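Local coordinates for StAR-related lipid transfer protein 13 (Homo sapiens, PDB 2PSO) that stimulates, as the full-length protein, GTP hydrolysis by RhoA and perhaps Cdc42, this chain being its lipid-binding START domain, at residues His99-Asp104 / Ala215-Arg220. Residues are numbered along the deposited sequence; the frame is centred on the assembly and turned at random.
Sequences HLWDED and AAEVAR
Arg220 lies along the backbone of Trp101, its CB, CD and guanidinium gathered about that residue's carbonyl oxygen, with Arg220 NE 3.0 Å from Trp101 O. A bend about the CG-CD bond (chi3 -45°) sets Arg220 NE beside Trp101 O. An arginine suits the place because its methylene groups can pack on a backbone while its charged end comes near an acid. That acid is Asp102, whose OD1 lies over one face of the guanidinium, 4.2 Å from Arg220 NH2; the two planes are only 24° apart and no N-H points at the oxygen, leaving an attraction of charges alone. Ala216 O, one turn earlier in the helix, lies over the opposite face, offset toward the rim.

The indole of Trp101 reaches the helix through its six-membered ring, with Trp101 CZ3 3.5 Å from Glu217 CG. Glu217 CG comes obliquely against the ring; a glutamate offers this methylene to the indole while its carboxylate, turned 73° from the indole plane, continues to Tyr178, whose hydroxyl bonds OE2. Tryptophan suits its place because the indole spans from helix 87-96, where the carbonyl of Arg93 satisfies NE1, to the C-terminal helix. In the helix-grip fold of START domains, that helix, here 209-223, packs over the curved sheet as a lid on the lipid cavity; this contact ties it to the loop leading into strand 109-115. An alanine in place of Arg220 would probably uncover the Trp101 carbonyl and leave Asp102 without this nearby positive charge.

Aspartate fits the loop's bend because its short side chain reaches the backbone N two residues ahead: Asp102 OD1 accepts from Asp104 N at 2.9 Å, an Asx turn, while OD2 forms a salt bridge with Arg98.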
ATOM      1  N   HIS A  99     -12.489  -6.320  -5.498  1.00 30.27           N
ATOM      2  CA  HIS A  99     -13.607  -6.886  -4.767  1.00 29.06           C
ATOM      3  C   HIS A  99     -13.307  -8.357  -4.551  1.00 27.97           C
ATOM      4  O   HIS A  99     -13.815  -8.964  -3.608  1.00 31.07           O
ATOM      5  CB  HIS A  99     -14.916  -6.683  -5.518  1.00 31.49           C
ATOM      6  CG  HIS A  99     -14.803  -6.915  -6.992  1.00 37.29           C
ATOM      7  ND1 HIS A  99     -15.111  -8.126  -7.582  1.00 39.19           N
ATOM      8  CD2 HIS A  99     -14.399  -6.098  -7.998  1.00 37.52           C
ATOM      9  CE1 HIS A  99     -14.908  -8.041  -8.887  1.00 40.10           C
ATOM     10  NE2 HIS A  99     -14.468  -6.824  -9.164  1.00 38.84           N
ATOM     11  N   LEU A 100     -12.447  -8.912  -5.400  1.00 22.46           N
ATOM     12  CA  LEU A 100     -11.986 -10.289  -5.249  1.00 22.24           C
ATOM     13  C   LEU A 100     -10.896 -10.492  -4.208  1.00 22.56           C
ATOM     14  O   LEU A 100     -10.428 -11.611  -4.033  1.00 27.48           O
ATOM     15  CB  LEU A 100     -11.465 -10.838  -6.577  1.00 21.10           C
ATOM     16  CG  LEU A 100     -12.286 -11.744  -7.504  1.00 23.23           C
ATOM     17  CD1 LEU A 100     -13.774 -11.537  -7.363  1.00 23.29           C
ATOM     18  CD2 LEU A 100     -11.839 -11.506  -8.949  1.00 23.04           C
ATOM     19  N   TRP A 101     -10.433  -9.442  -3.548  1.00 23.76           N
ATOM     20  CA  TRP A 101      -9.380  -9.653  -2.533  1.00 24.81           C
ATOM     21  C   TRP A 101      -9.403  -8.758  -1.295  1.00 25.14           C
ATOM     22  O   TRP A 101      -8.479  -8.798  -0.480  1.00 24.48           O
ATOM     23  CB  TRP A 101      -7.991  -9.645  -3.139  1.00 25.15           C
ATOM     24  CG  TRP A 101      -7.608  -8.469  -4.023  1.00 26.94           C
ATOM     25  CD1 TRP A 101      -7.636  -8.436  -5.385  1.00 26.88           C
ATOM     26  CD2 TRP A 101      -7.031  -7.224  -3.612  1.00 26.99           C
ATOM     27  NE1 TRP A 101      -7.132  -7.255  -5.846  1.00 27.32           N
ATOM     28  CE2 TRP A 101      -6.760  -6.487  -4.773  1.00 29.23           C
ATOM     29  CE3 TRP A 101      -6.725  -6.658  -2.377  1.00 28.79           C
ATOM     30  CZ2 TRP A 101      -6.214  -5.198  -4.733  1.00 28.27           C
ATOM     31  CZ3 TRP A 101      -6.192  -5.373  -2.341  1.00 27.75           C
ATOM     32  CH2 TRP A 101      -5.946  -4.662  -3.508  1.00 26.85           C
ATOM     33  N   ASP A 102     -10.459  -7.957  -1.181  1.00 21.40           N
ATOM     34  CA  ASP A 102     -10.603  -7.022  -0.119  1.00 22.68           C
ATOM     35  C   ASP A 102     -12.082  -7.011   0.226  1.00 26.64           C
ATOM     36  O   ASP A 102     -12.906  -6.500  -0.534  1.00 23.55           O
ATOM     37  CB  ASP A 102     -10.139  -5.648  -0.573  1.00 24.71           C
ATOM     38  CG  ASP A 102     -10.064  -4.647   0.563  1.00 27.69           C
ATOM     39  OD1 ASP A 102     -10.624  -4.916   1.652  1.00 29.18           O
ATOM     40  OD2 ASP A 102      -9.449  -3.572   0.361  1.00 28.19           O
ATOM     41  N   GLU A 103     -12.408  -7.582   1.389  1.00 30.58           N
ATOM     42  CA  GLU A 103     -13.779  -7.656   1.853  1.00 32.23           C
ATOM     43  C   GLU A 103     -14.264  -6.279   2.318  1.00 35.61           C
ATOM     44  O   GLU A 103     -15.458  -6.056   2.491  1.00 37.47           O
ATOM     45  CB  GLU A 103     -13.898  -8.688   2.980  1.00 35.10           C
ATOM     46  N   ASP A 104     -13.340  -5.342   2.497  1.00 38.11           N
ATOM     47  CA  ASP A 104     -13.709  -4.027   2.995  1.00 38.15           C
ATOM     48  C   ASP A 104     -13.966  -3.024   1.891  1.00 36.81           C
ATOM     49  O   ASP A 104     -14.581  -1.991   2.136  1.00 36.40           O
ATOM     50  CB  ASP A 104     -12.632  -3.506   3.933  1.00 40.80           C
ATOM     51  CG  ASP A 104     -12.667  -4.189   5.286  1.00 44.09           C
ATOM     52  OD1 ASP A 104     -13.705  -4.815   5.634  1.00 44.68           O
ATOM     53  OD2 ASP A 104     -11.652  -4.091   6.008  1.00 46.08           O
ATOM     54  N   ALA A 215       1.276  -5.813   4.554  1.00 30.07           N
ATOM     55  CA  ALA A 215       1.788  -7.117   4.152  1.00 31.02           C
ATOM     56  C   ALA A 215       0.607  -8.062   3.920  1.00 34.94           C
ATOM     57  O   ALA A 215       0.693  -9.041   3.160  1.00 30.31           O
ATOM     58  CB  ALA A 215       2.738  -7.681   5.199  1.00 27.38           C
ATOM     59  N   ALA A 216      -0.507  -7.747   4.573  1.00 35.95           N
ATOM     60  CA  ALA A 216      -1.678  -8.593   4.491  1.00 36.06           C
ATOM     61  C   ALA A 216      -2.497  -8.252   3.250  1.00 36.29           C
ATOM     62  O   ALA A 216      -3.300  -9.064   2.791  1.00 37.79           O
ATOM     63  CB  ALA A 216      -2.522  -8.485   5.765  1.00 31.85           C
ATOM     64  N   GLU A 217      -2.304  -7.052   2.712  1.00 35.61           N
ATOM     65  CA  GLU A 217      -3.037  -6.655   1.506  1.00 36.34           C
ATOM     66  C   GLU A 217      -2.430  -7.437   0.368  1.00 33.20           C
ATOM     67  O   GLU A 217      -3.112  -8.058  -0.467  1.00 33.04           O
ATOM     68  CB  GLU A 217      -2.905  -5.156   1.232  1.00 35.78           C
ATOM     69  CG  GLU A 217      -3.780  -4.689   0.100  1.00 39.93           C
ATOM     70  CD  GLU A 217      -3.397  -3.312  -0.437  1.00 43.85           C
ATOM     71  OE1 GLU A 217      -4.198  -2.351  -0.264  1.00 44.48           O
ATOM     72  OE2 GLU A 217      -2.300  -3.193  -1.037  1.00 42.73           O
ATOM     73  N   VAL A 218      -1.114  -7.447   0.404  1.00 30.08           N
ATOM     74  CA  VAL A 218      -0.322  -8.073  -0.605  1.00 26.49           C
ATOM     75  C   VAL A 218      -0.389  -9.599  -0.502  1.00 25.68           C
ATOM     76  O   VAL A 218      -0.109 -10.301  -1.456  1.00 27.66           O
ATOM     77  CB  VAL A 218       1.088  -7.513  -0.522  1.00 23.90           C
ATOM     78  CG1 VAL A 218       2.036  -8.478   0.119  1.00 15.70           C
ATOM     79  CG2 VAL A 218       1.542  -7.077  -1.891  1.00 24.75           C
ATOM     80  N   ALA A 219      -0.822 -10.110   0.643  1.00 28.60           N
ATOM     81  CA  ALA A 219      -0.958 -11.557   0.834  1.00 26.71           C
ATOM     82  C   ALA A 219      -2.314 -11.992   0.318  1.00 26.37           C
ATOM     83  O   ALA A 219      -2.461 -13.092  -0.212  1.00 25.52           O
ATOM     84  CB  ALA A 219      -0.823 -11.912   2.284  1.00 25.77           C
ATOM     85  N   ARG A 220      -3.305 -11.121   0.492  1.00 24.35           N
ATOM     86  CA  ARG A 220      -4.634 -11.388   0.009  1.00 22.51           C
ATOM     87  C   ARG A 220      -4.646 -11.378  -1.510  1.00 26.40           C
ATOM     88  O   ARG A 220      -5.260 -12.251  -2.141  1.00 26.81           O
ATOM     89  CB  ARG A 220      -5.602 -10.368   0.546  1.00 19.76           C
ATOM     90  CG  ARG A 220      -5.943 -10.631   1.959  1.00 22.67           C
ATOM     91  CD  ARG A 220      -7.062  -9.762   2.400  1.00 27.14           C
ATOM     92  NE  ARG A 220      -6.854  -8.393   1.964  1.00 33.05           N
ATOM     93  CZ  ARG A 220      -6.812  -7.366   2.788  1.00 34.41           C
ATOM     94  NH1 ARG A 220      -6.978  -7.577   4.078  1.00 37.71           N
ATOM     95  NH2 ARG A 220      -6.628  -6.140   2.324  1.00 37.76           N
TER